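Local coordinates for perosamine synthetase (PDB 3BN1), which catalyses the pyridoxal phosphate-dependent transfer of an amino group from L-glutamate to GDP-4-keto-6-deoxy-D-mannose, giving GDP-perosamine for bacterial O-antigen synthesis, at residues Y232-T235 and N236-A240; G37-I40 and V41-E44; L146-A149 and R150-N153; C140-D143 and P144-E147. All coordinates share one frame; numbering follows the deposited sequence.

Contact 1: residues Y232-T235 and N236-A240; sequences YRMT and NIQAA. With ACT (acetate ion), chain E.
Thr235 stands at the N-cap of helix 236-247, and its carbonyl O accepts the first helical turn's bond from Ala239 N at 2.9 Å. Thr235 and Gln238 form a capping box. Thr235 OG1, held between its own backbone N and carbonyl carbon (chi1 61°), turns back over the helix start and takes the N-H of Gln238 at 2.9 Å and 162°. The return arm comes from Gln238, whose side chain crosses that of Thr235 at about a right angle: Thr235 N donates to Gln238 OE1 at 3.0 Å, arriving from above the amide carbonyl plane. Gln238 NE2 is tied to Glu194 O of its own chain. Before the box, Met234 lays its CG against Gln238 CB (3.5 Å) and its SD near Ala239 CB (3.9 Å). Next to the cap is the dimer interface, where Thr235 packs on Glu194 of the second subunit and Gln238 on its own counterpart there. Arg233 NE makes a salt bridge to Glu194 of the second subunit, while its guanidinium grips an acetate, probably from the crystallisation liquor, through NH2 to ACT O at 2.7 Å and NH1 to ACT OXT at 3.0 Å.

Contact 2: residues G37-I40 and V41-E44; sequences GRFI and VEFE
Arg38 and Glu42, one turn apart at the start of helix 38-51, are joined by an i to i+4 salt bridge. Arg38 leaves the backbone with an unusual first torsion (chi1 109°), runs straight through chi2 and bends at chi3, which swings NE round to Glu42. There NE donates to Glu42 OE1 at 2.7 Å, with the oxygen close to the guanidinium plane; a weak second bond comes from Arg38 NH2 to the same oxygen at 3.4 Å. The carboxylate of Glu42 stands steeply to the guanidinium, the planes 79° apart. The bridge therefore rests on one oxygen, approached from above the carboxylate plane, and is not a flat two-oxygen pairing. Phe39 CE1 lies 3.1 Å above one face of the Arg38 guanidinium, offset toward its rim.

Phe39 and Phe43 use different first torsions. CG of Phe43 is trans to the backbone N (chi1 -173°), sending its ring away from the preceding turn, while its N bonds Phe39 O at 2.6 Å. Glu44 N bonds Ile40 O at 2.8 Å, and its carboxylate continues to Arg213 and Arg210.

Phe39 packs on Asn236 and Ala239 of helix 236-247 and on Cys27 of helix 20-30. From that second helix Glu26 OE1 makes a further salt bridge with Arg38 NH1, and Tyr23 a cation-pi contact with Arg38. Farther along, Phe43 reaches Phe184, just past strand 179-183, so this first turn lies against two helices and approaches the large sheet.

Contact 3: residues L146-A149 and R150-N153; sequences LEVA and RRHN
The guanidinium of Arg151 has Val148 CA over one face and the carboxylate of Glu147 at its edge, the two planes being nearly coplanar at 26° apart. In this i to i+4 salt bridge Arg151 NH1 meets the syn lone pair of Glu147 OE1 at 2.9 Å, while Arg151 NE faces Glu147 OE2 at a modelled 2.4 Å, a very short and therefore doubtful length. Glu147 bends at chi2 (-72°) and Arg151 at chi2 and chi3, folding both chains back to meet over the last turn of helix 142-151. Arg150 behaves differently: its extended chain runs beside Leu146 and points the same way, with Leu146 CB over one guanidinium face, 3.8 Å from NH1. The His152 ring turns its edge to Val148 O, which lies 3.1 Å from CD2.

The helix stops in a Schellman motif, with Asn153 at positive phi as the C-prime residue. Leu146 and Ala149 pack on Val156 of strand 155-159, which the chain enters next to complete a beta-alpha-beta unit. Arg151 has a second carboxylate partner in Glu120, which takes its NH2 and also His152 NE2. Held through NH1 by Glu147 and through NH2 by Glu120, the guanidinium is probably restrained in its rotation.

Contact 4: residues C140-D143 and P144-E147; sequences CDMD and PILE
Leu146 N meets Met142 O at 2.7 Å and Glu147 N meets Asp143 O at 2.7 Å, two backbone bonds that join the opening residues of helix 142-151 to its next turn. This is the helix of a beta-alpha-beta unit between strands 127-130 and 155-159. Asp141 holds the N-cap position and is the centre of an inverse gamma turn, but its side chain makes no capping bond. Pro144, in the first turn, has no N-H to donate, which costs nothing at this point of a helix.

Apolar contacts lie on the buried side. Cys140 CB touches Ile145 CD1 at 3.8 Å, and Met142 SD approaches the same methyl at 4.1 Å. Bends at chi2 (-63°) and chi3 (-59°) curl the Met142 chain, so that its CE comes to Leu146 CG at 4.1 Å. Met142 continues onto Val156 of strand 155-159, and Ile145 onto Ala116 and Leu119 of helix 116-119.

Polar side chains find their strongest partners farther off. Asp141 OD1 is hydrogen-bonded to Tyr168 OH, which also bonds Asp143 N, while Asp143 OD2 forms a salt bridge with Arg169; the helix start is thereby tied to the short hairpin containing strand 167-168. Between Asp141 and Pro144 the meeting is by van der Waals contact: the side chains cross at about a right angle, and Asp141 OD2 lies 3.5 Å from Pro144 CG.

From the N terminus, contact 2 comes first, at the start of helix 38-51, followed by contact 4, contact 3 and then contact 1. Each is local and closes just a turn or a cap; none encloses or crosses another. Contacts 4 and 3 overlap on helix 142-151, sharing Leu146 and Glu147, with centres about 9 Å apart: one covers the helix start, the other its end before strand 155-159. Contacts 1 and 2 are far apart in sequence but touch in space, Asn236 OD1 lying 3.0 Å from Phe39 N, which brings together the starts of helices 236-247 and 38-51. The centres of contacts 1 and 4 are about 33 Å apart, on opposite sides of the chain's centre.

Contact 1: residues Y232-T235 and N236-A240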
loop_
_atom_site.group_PDB
_atom_site.type_symbol
_atom_site.label_atom_id
_atom_site.label_comp_id
_atom_site.label_asym_id
_atom_site.label_seq_id
_atom_site.Cartn_x
_atom_site.Cartn_y
_atom_site.Cartn_z
ATOM N N TYR A 232 1.796 -4.726 -2.309
ATOM C CA TYR A 232 0.425 -4.465 -1.944
ATOM C C TYR A 232 -0.068 -5.476 -0.920
ATOM O O TYR A 232 -1.234 -5.743 -0.864
ATOM C CB TYR A 232 -0.455 -4.533 -3.194
ATOM C CG TYR A 232 -0.334 -3.357 -4.180
ATOM C CD1 TYR A 232 0.337 -2.177 -3.842
ATOM C CD2 TYR A 232 -0.822 -3.486 -5.484
ATOM C CE1 TYR A 232 0.424 -1.106 -4.753
ATOM C CE2 TYR A 232 -0.786 -2.431 -6.379
ATOM C CZ TYR A 232 -0.187 -1.240 -5.993
ATOM O OH TYR A 232 -0.154 -0.249 -6.921
ATOM N N ARG A 233 0.833 -6.054 -0.146
ATOM C CA ARG A 233 0.444 -7.091 0.804
ATOM C C ARG A 233 -0.200 -6.532 2.044
ATOM O O ARG A 233 0.223 -5.505 2.546
ATOM C CB ARG A 233 1.687 -7.833 1.299
ATOM C CG ARG A 233 2.519 -8.359 0.163
ATOM C CD ARG A 233 3.853 -8.909 0.703
ATOM N NE ARG A 233 4.805 -7.847 1.089
ATOM C CZ ARG A 233 6.055 -7.715 0.619
ATOM N NH1 ARG A 233 6.556 -8.611 -0.236
ATOM N NH2 ARG A 233 6.862 -6.727 1.068
ATOM N N MET A 234 -1.112 -7.305 2.626
ATOM C CA MET A 234 -1.755 -6.942 3.892
ATOM C C MET A 234 -0.868 -7.441 5.061
ATOM O O MET A 234 -0.254 -8.517 4.944
ATOM C CB MET A 234 -3.112 -7.679 4.026
ATOM C CG MET A 234 -3.871 -7.189 5.251
ATOM S SD MET A 234 -5.468 -7.944 5.414
ATOM C CE MET A 234 -6.510 -6.959 4.233
ATOM N N THR A 235 -0.799 -6.700 6.174
ATOM C CA THR A 235 -0.096 -7.216 7.334
ATOM C C THR A 235 -0.949 -8.262 8.105
ATOM O O THR A 235 -2.198 -8.315 7.992
ATOM C CB THR A 235 0.256 -6.134 8.361
ATOM O OG1 THR A 235 -0.940 -5.474 8.893
ATOM C CG2 THR A 235 1.270 -5.196 7.759
ATOM N N ASN A 236 -0.266 -9.082 8.905
ATOM C CA ASN A 236 -0.930 -10.088 9.727
ATOM C C ASN A 236 -1.770 -9.349 10.760
ATOM O O ASN A 236 -2.801 -9.867 11.191
ATOM C CB ASN A 236 0.116 -10.967 10.445
ATOM C CG ASN A 236 -0.449 -12.325 10.942
ATOM O OD1 ASN A 236 -1.249 -12.989 10.274
ATOM N ND2 ASN A 236 0.043 -12.768 12.105
ATOM N N ILE A 237 -1.331 -8.167 11.192
ATOM C CA ILE A 237 -2.101 -7.364 12.157
ATOM C C ILE A 237 -3.427 -6.892 11.526
ATOM O O ILE A 237 -4.485 -7.069 12.127
ATOM C CB ILE A 237 -1.282 -6.090 12.675
ATOM C CG1 ILE A 237 -0.267 -6.538 13.771
ATOM C CG2 ILE A 237 -2.287 -5.056 13.237
ATOM C CD1 ILE A 237 0.602 -5.449 14.448
ATOM N N GLN A 238 -3.375 -6.370 10.294
ATOM C CA GLN A 238 -4.597 -5.951 9.610
ATOM C C GLN A 238 -5.498 -7.175 9.391
ATOM O O GLN A 238 -6.707 -7.084 9.508
ATOM C CB GLN A 238 -4.290 -5.333 8.223
ATOM C CG GLN A 238 -3.521 -3.992 8.251
ATOM C CD GLN A 238 -2.668 -3.769 6.997
ATOM O OE1 GLN A 238 -1.464 -3.930 7.051
ATOM N NE2 GLN A 238 -3.296 -3.431 5.886
ATOM N N ALA A 239 -4.920 -8.323 9.043
ATOM C CA ALA A 239 -5.768 -9.512 8.790
ATOM C C ALA A 239 -6.413 -9.986 10.098
ATOM O O ALA A 239 -7.526 -10.549 10.119
ATOM C CB ALA A 239 -4.974 -10.684 8.150
ATOM N N ALA A 240 -5.682 -9.804 11.192
ATOM C CA ALA A 240 -6.214 -10.225 12.484
ATOM C C ALA A 240 -7.477 -9.403 12.777
ATOM O O ALA A 240 -8.546 -9.958 13.055
ATOM C CB ALA A 240 -5.149 -10.143 13.592
HETATM C C ACT E . 9.961 -6.964 0.238
HETATM O O ACT E . 9.238 -5.929 0.147
HETATM O OXT ACT E . 9.492 -8.180 -0.140
HETATM C CH3 ACT E . 11.380 -6.852 0.724
#

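Contact 2: residues G37-I40 and V41-E44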
loop_
_atom_site.group_PDB
_atom_site.type_symbol
_atom_site.label_atom_id
_atom_site.label_comp_id
_atom_site.label_asym_id
_atom_site.label_seq_id
_atom_site.Cartn_x
_atom_site.Cartn_y
_atom_site.Cartn_z
ATOM N N GLY A 37 1.820 -14.653 7.967
ATOM C CA GLY A 37 1.202 -15.198 9.182
ATOM C C GLY A 37 -0.214 -15.828 9.081
ATOM O O GLY A 37 -0.914 -15.689 8.081
ATOM N N ARG A 38 -0.634 -16.493 10.158
ATOM C CA ARG A 38 -1.924 -17.189 10.260
ATOM C C ARG A 38 -3.150 -16.356 9.874
ATOM O O ARG A 38 -4.035 -16.782 9.115
ATOM C CB ARG A 38 -2.148 -17.788 11.681
ATOM C CG ARG A 38 -3.249 -17.066 12.558
ATOM C CD ARG A 38 -3.676 -17.645 13.967
ATOM N NE ARG A 38 -5.122 -17.427 14.179
ATOM C CZ ARG A 38 -5.779 -17.439 15.345
ATOM N NH1 ARG A 38 -5.131 -17.685 16.472
ATOM N NH2 ARG A 38 -7.097 -17.207 15.408
ATOM N N PHE A 39 -3.258 -15.188 10.477
ATOM C CA PHE A 39 -4.448 -14.380 10.220
ATOM C C PHE A 39 -4.676 -14.100 8.737
ATOM O O PHE A 39 -5.819 -14.137 8.249
ATOM C CB PHE A 39 -4.368 -13.123 11.066
ATOM C CG PHE A 39 -4.455 -13.401 12.547
ATOM C CD1 PHE A 39 -5.595 -13.994 13.106
ATOM C CD2 PHE A 39 -3.434 -13.048 13.400
ATOM C CE1 PHE A 39 -5.708 -14.194 14.469
ATOM C CE2 PHE A 39 -3.543 -13.258 14.757
ATOM C CZ PHE A 39 -4.673 -13.844 15.289
ATOM N N ILE A 40 -3.595 -13.800 8.016
ATOM C CA ILE A 40 -3.728 -13.536 6.577
ATOM C C ILE A 40 -4.448 -14.701 5.843
ATOM O O ILE A 40 -5.468 -14.552 5.113
ATOM C CB ILE A 40 -2.354 -13.122 5.930
ATOM C CG1 ILE A 40 -1.640 -12.091 6.799
ATOM C CG2 ILE A 40 -2.591 -12.563 4.541
ATOM C CD1 ILE A 40 -0.354 -11.532 6.190
ATOM N N VAL A 41 -3.912 -15.895 6.032
ATOM C CA VAL A 41 -4.499 -17.035 5.370
ATOM C C VAL A 41 -5.937 -17.293 5.921
ATOM O O VAL A 41 -6.854 -17.660 5.168
ATOM C CB VAL A 41 -3.538 -18.230 5.578
ATOM C CG1 VAL A 41 -3.595 -18.691 7.029
ATOM C CG2 VAL A 41 -3.780 -19.337 4.567
ATOM N N GLU A 42 -6.110 -17.150 7.239
ATOM C CA GLU A 42 -7.432 -17.386 7.828
ATOM C C GLU A 42 -8.460 -16.393 7.333
ATOM O O GLU A 42 -9.572 -16.756 6.955
ATOM C CB GLU A 42 -7.419 -17.371 9.346
ATOM C CG GLU A 42 -6.654 -18.533 9.926
ATOM C CD GLU A 42 -6.791 -18.616 11.436
ATOM O OE1 GLU A 42 -6.862 -17.545 12.071
ATOM O OE2 GLU A 42 -6.827 -19.745 11.974
ATOM N N PHE A 43 -8.064 -15.138 7.339
ATOM C CA PHE A 43 -8.946 -14.093 6.853
ATOM C C PHE A 43 -9.265 -14.305 5.372
ATOM O O PHE A 43 -10.444 -14.279 4.959
ATOM C CB PHE A 43 -8.237 -12.736 7.053
ATOM C CG PHE A 43 -9.115 -11.548 6.750
ATOM C CD1 PHE A 43 -10.513 -11.629 6.920
ATOM C CD2 PHE A 43 -8.555 -10.357 6.254
ATOM C CE1 PHE A 43 -11.331 -10.511 6.648
ATOM C CE2 PHE A 43 -9.392 -9.236 5.947
ATOM C CZ PHE A 43 -10.772 -9.315 6.145
ATOM N N GLU A 44 -8.262 -14.639 4.562
ATOM C CA GLU A 44 -8.587 -14.858 3.169
ATOM C C GLU A 44 -9.544 -16.028 3.046
ATOM O O GLU A 44 -10.482 -15.982 2.271
ATOM C CB GLU A 44 -7.338 -15.078 2.273
ATOM C CG GLU A 44 -6.389 -13.818 2.143
ATOM C CD GLU A 44 -5.132 -14.089 1.333
ATOM O OE1 GLU A 44 -4.685 -15.266 1.386
ATOM O OE2 GLU A 44 -4.603 -13.159 0.650
#

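Contact 3: residues L146-A149 and R150-N153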
loop_
_atom_site.group_PDB
_atom_site.type_symbol
_atom_site.label_atom_id
_atom_site.label_comp_id
_atom_site.label_asym_id
_atom_site.label_seq_id
_atom_site.Cartn_x
_atom_site.Cartn_y
_atom_site.Cartn_z
ATOM N N LEU A 146 -23.913 -8.179 -17.063
ATOM C CA LEU A 146 -23.191 -9.401 -17.446
ATOM C C LEU A 146 -23.665 -9.799 -18.848
ATOM O O LEU A 146 -22.860 -10.251 -19.711
ATOM C CB LEU A 146 -23.450 -10.523 -16.447
ATOM C CG LEU A 146 -22.777 -10.295 -15.081
ATOM C CD1 LEU A 146 -23.258 -11.331 -14.106
ATOM C CD2 LEU A 146 -21.226 -10.452 -15.232
ATOM N N GLU A 147 -24.955 -9.580 -19.110
ATOM C CA GLU A 147 -25.476 -9.882 -20.453
ATOM C C GLU A 147 -24.697 -9.108 -21.530
ATOM O O GLU A 147 -24.209 -9.708 -22.510
ATOM C CB GLU A 147 -27.000 -9.668 -20.533
ATOM C CG GLU A 147 -27.657 -10.185 -21.846
ATOM C CD GLU A 147 -27.341 -9.350 -23.111
ATOM O OE1 GLU A 147 -27.212 -8.106 -23.042
ATOM O OE2 GLU A 147 -27.240 -9.931 -24.219
ATOM N N VAL A 148 -24.544 -7.793 -21.340
ATOM C CA VAL A 148 -23.803 -6.985 -22.331
ATOM C C VAL A 148 -22.330 -7.423 -22.443
ATOM O O VAL A 148 -21.791 -7.635 -23.559
ATOM C CB VAL A 148 -23.912 -5.486 -21.983
ATOM C CG1 VAL A 148 -23.042 -4.625 -22.905
ATOM C CG2 VAL A 148 -25.329 -5.072 -22.102
ATOM N N ALA A 149 -21.691 -7.574 -21.292
ATOM C CA ALA A 149 -20.271 -7.954 -21.249
ATOM C C ALA A 149 -20.009 -9.268 -21.985
ATOM O O ALA A 149 -19.064 -9.379 -22.765
ATOM C CB ALA A 149 -19.764 -8.076 -19.762
ATOM N N ARG A 150 -20.856 -10.258 -21.753
ATOM C CA ARG A 150 -20.649 -11.568 -22.398
ATOM C C ARG A 150 -20.765 -11.528 -23.916
ATOM O O ARG A 150 -19.985 -12.173 -24.640
ATOM C CB ARG A 150 -21.517 -12.638 -21.765
ATOM C CG ARG A 150 -21.289 -12.713 -20.255
ATOM C CD ARG A 150 -22.096 -13.812 -19.553
ATOM N NE ARG A 150 -21.434 -14.188 -18.297
ATOM C CZ ARG A 150 -22.024 -14.374 -17.113
ATOM N NH1 ARG A 150 -23.332 -14.241 -16.966
ATOM N NH2 ARG A 150 -21.303 -14.747 -16.061
ATOM N N ARG A 151 -21.665 -10.662 -24.368
ATOM C CA ARG A 151 -21.926 -10.425 -25.762
ATOM C C ARG A 151 -20.736 -9.765 -26.442
ATOM O O ARG A 151 -20.511 -9.998 -27.629
ATOM C CB ARG A 151 -23.147 -9.493 -25.900
ATOM C CG ARG A 151 -24.021 -9.778 -27.098
ATOM C CD ARG A 151 -25.482 -10.013 -26.724
ATOM N NE ARG A 151 -26.059 -8.898 -25.976
ATOM C CZ ARG A 151 -25.895 -7.615 -26.284
ATOM N NH1 ARG A 151 -26.437 -6.674 -25.501
ATOM N NH2 ARG A 151 -25.176 -7.283 -27.345
ATOM N N HIS A 152 -19.998 -8.959 -25.685
ATOM C CA HIS A 152 -18.846 -8.235 -26.195
ATOM C C HIS A 152 -17.554 -8.808 -25.689
ATOM O O HIS A 152 -16.491 -8.224 -25.850
ATOM C CB HIS A 152 -18.968 -6.740 -25.873
ATOM C CG HIS A 152 -20.160 -6.127 -26.540
ATOM N ND1 HIS A 152 -20.125 -5.689 -27.843
ATOM C CD2 HIS A 152 -21.461 -6.055 -26.157
ATOM C CE1 HIS A 152 -21.343 -5.326 -28.220
ATOM N NE2 HIS A 152 -22.167 -5.506 -27.204
ATOM N N ASN A 153 -17.653 -9.981 -25.098
ATOM C CA ASN A 153 -16.462 -10.610 -24.571
ATOM C C ASN A 153 -15.667 -9.618 -23.749
ATOM O O ASN A 153 -14.462 -9.495 -23.987
ATOM C CB ASN A 153 -15.562 -11.113 -25.695
ATOM C CG ASN A 153 -15.376 -12.569 -25.664
ATOM O OD1 ASN A 153 -14.610 -13.082 -24.845
ATOM N ND2 ASN A 153 -16.068 -13.267 -26.565
#

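Contact 4: residues C140-D143 and P144-E147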
loop_
_atom_site.group_PDB
_atom_site.type_symbol
_atom_site.label_atom_id
_atom_site.label_comp_id
_atom_site.label_asym_id
_atom_site.label_seq_id
_atom_site.Cartn_x
_atom_site.Cartn_y
_atom_site.Cartn_z
ATOM N N CYS A 140 -25.239 -3.380 -8.148
ATOM C CA CYS A 140 -25.822 -2.900 -9.397
ATOM C C CYS A 140 -26.648 -4.020 -10.019
ATOM O O CYS A 140 -26.598 -5.171 -9.565
ATOM C CB CYS A 140 -24.706 -2.652 -10.406
ATOM S SG CYS A 140 -23.518 -1.384 -9.847
ATOM N N ASP A 141 -27.417 -3.667 -11.050
ATOM C CA ASP A 141 -28.229 -4.663 -11.742
ATOM C C ASP A 141 -27.353 -5.540 -12.623
ATOM O O ASP A 141 -27.205 -5.319 -13.836
ATOM C CB ASP A 141 -29.335 -3.995 -12.559
ATOM C CG ASP A 141 -30.495 -4.969 -12.866
ATOM O OD1 ASP A 141 -30.517 -6.129 -12.399
ATOM O OD2 ASP A 141 -31.443 -4.559 -13.552
ATOM N N MET A 142 -26.759 -6.519 -11.972
ATOM C CA MET A 142 -25.760 -7.386 -12.592
ATOM C C MET A 142 -26.077 -8.197 -13.805
ATOM O O MET A 142 -25.289 -8.283 -14.733
ATOM C CB MET A 142 -24.995 -8.212 -11.557
ATOM C CG MET A 142 -24.271 -7.356 -10.546
ATOM S SD MET A 142 -22.977 -6.306 -11.330
ATOM C CE MET A 142 -21.856 -7.534 -12.133
ATOM N N ASP A 143 -27.271 -8.776 -13.813
ATOM C CA ASP A 143 -27.594 -9.623 -14.923
ATOM C C ASP A 143 -27.545 -8.866 -16.246
ATOM O O ASP A 143 -26.866 -9.270 -17.181
ATOM C CB ASP A 143 -28.914 -10.335 -14.606
ATOM C CG ASP A 143 -28.747 -11.489 -13.605
ATOM O OD1 ASP A 143 -27.574 -11.833 -13.251
ATOM O OD2 ASP A 143 -29.788 -12.049 -13.189
ATOM N N PRO A 144 -28.203 -7.729 -16.369
ATOM C CA PRO A 144 -28.114 -7.050 -17.666
ATOM C C PRO A 144 -26.666 -6.646 -18.014
ATOM O O PRO A 144 -26.269 -6.581 -19.174
ATOM C CB PRO A 144 -28.959 -5.766 -17.461
ATOM C CG PRO A 144 -29.639 -5.934 -16.209
ATOM C CD PRO A 144 -29.362 -7.266 -15.586
ATOM N N ILE A 145 -25.899 -6.321 -16.988
ATOM C CA ILE A 145 -24.570 -5.833 -17.231
ATOM C C ILE A 145 -23.718 -7.034 -17.713
ATOM O O ILE A 145 -22.852 -6.923 -18.602
ATOM C CB ILE A 145 -24.008 -5.270 -15.903
ATOM C CG1 ILE A 145 -24.793 -4.063 -15.391
ATOM C CG2 ILE A 145 -22.472 -5.087 -15.987
ATOM C CD1 ILE A 145 -24.219 -3.471 -14.089
ATOM N N LEU A 146 -23.913 -8.179 -17.063
ATOM C CA LEU A 146 -23.191 -9.401 -17.446
ATOM C C LEU A 146 -23.665 -9.799 -18.848
ATOM O O LEU A 146 -22.860 -10.251 -19.711
ATOM C CB LEU A 146 -23.450 -10.523 -16.447
ATOM C CG LEU A 146 -22.777 -10.295 -15.081
ATOM C CD1 LEU A 146 -23.258 -11.331 -14.106
ATOM C CD2 LEU A 146 -21.226 -10.452 -15.232
ATOM N N GLU A 147 -24.955 -9.580 -19.110
ATOM C CA GLU A 147 -25.476 -9.882 -20.453
ATOM C C GLU A 147 -24.697 -9.108 -21.530
ATOM O O GLU A 147 -24.209 -9.708 -22.510
ATOM C CB GLU A 147 -27.000 -9.668 -20.533
ATOM C CG GLU A 147 -27.657 -10.185 -21.846
ATOM C CD GLU A 147 -27.341 -9.350 -23.111
ATOM O OE1 GLU A 147 -27.212 -8.106 -23.042
ATOM O OE2 GLU A 147 -27.240 -9.931 -24.219
#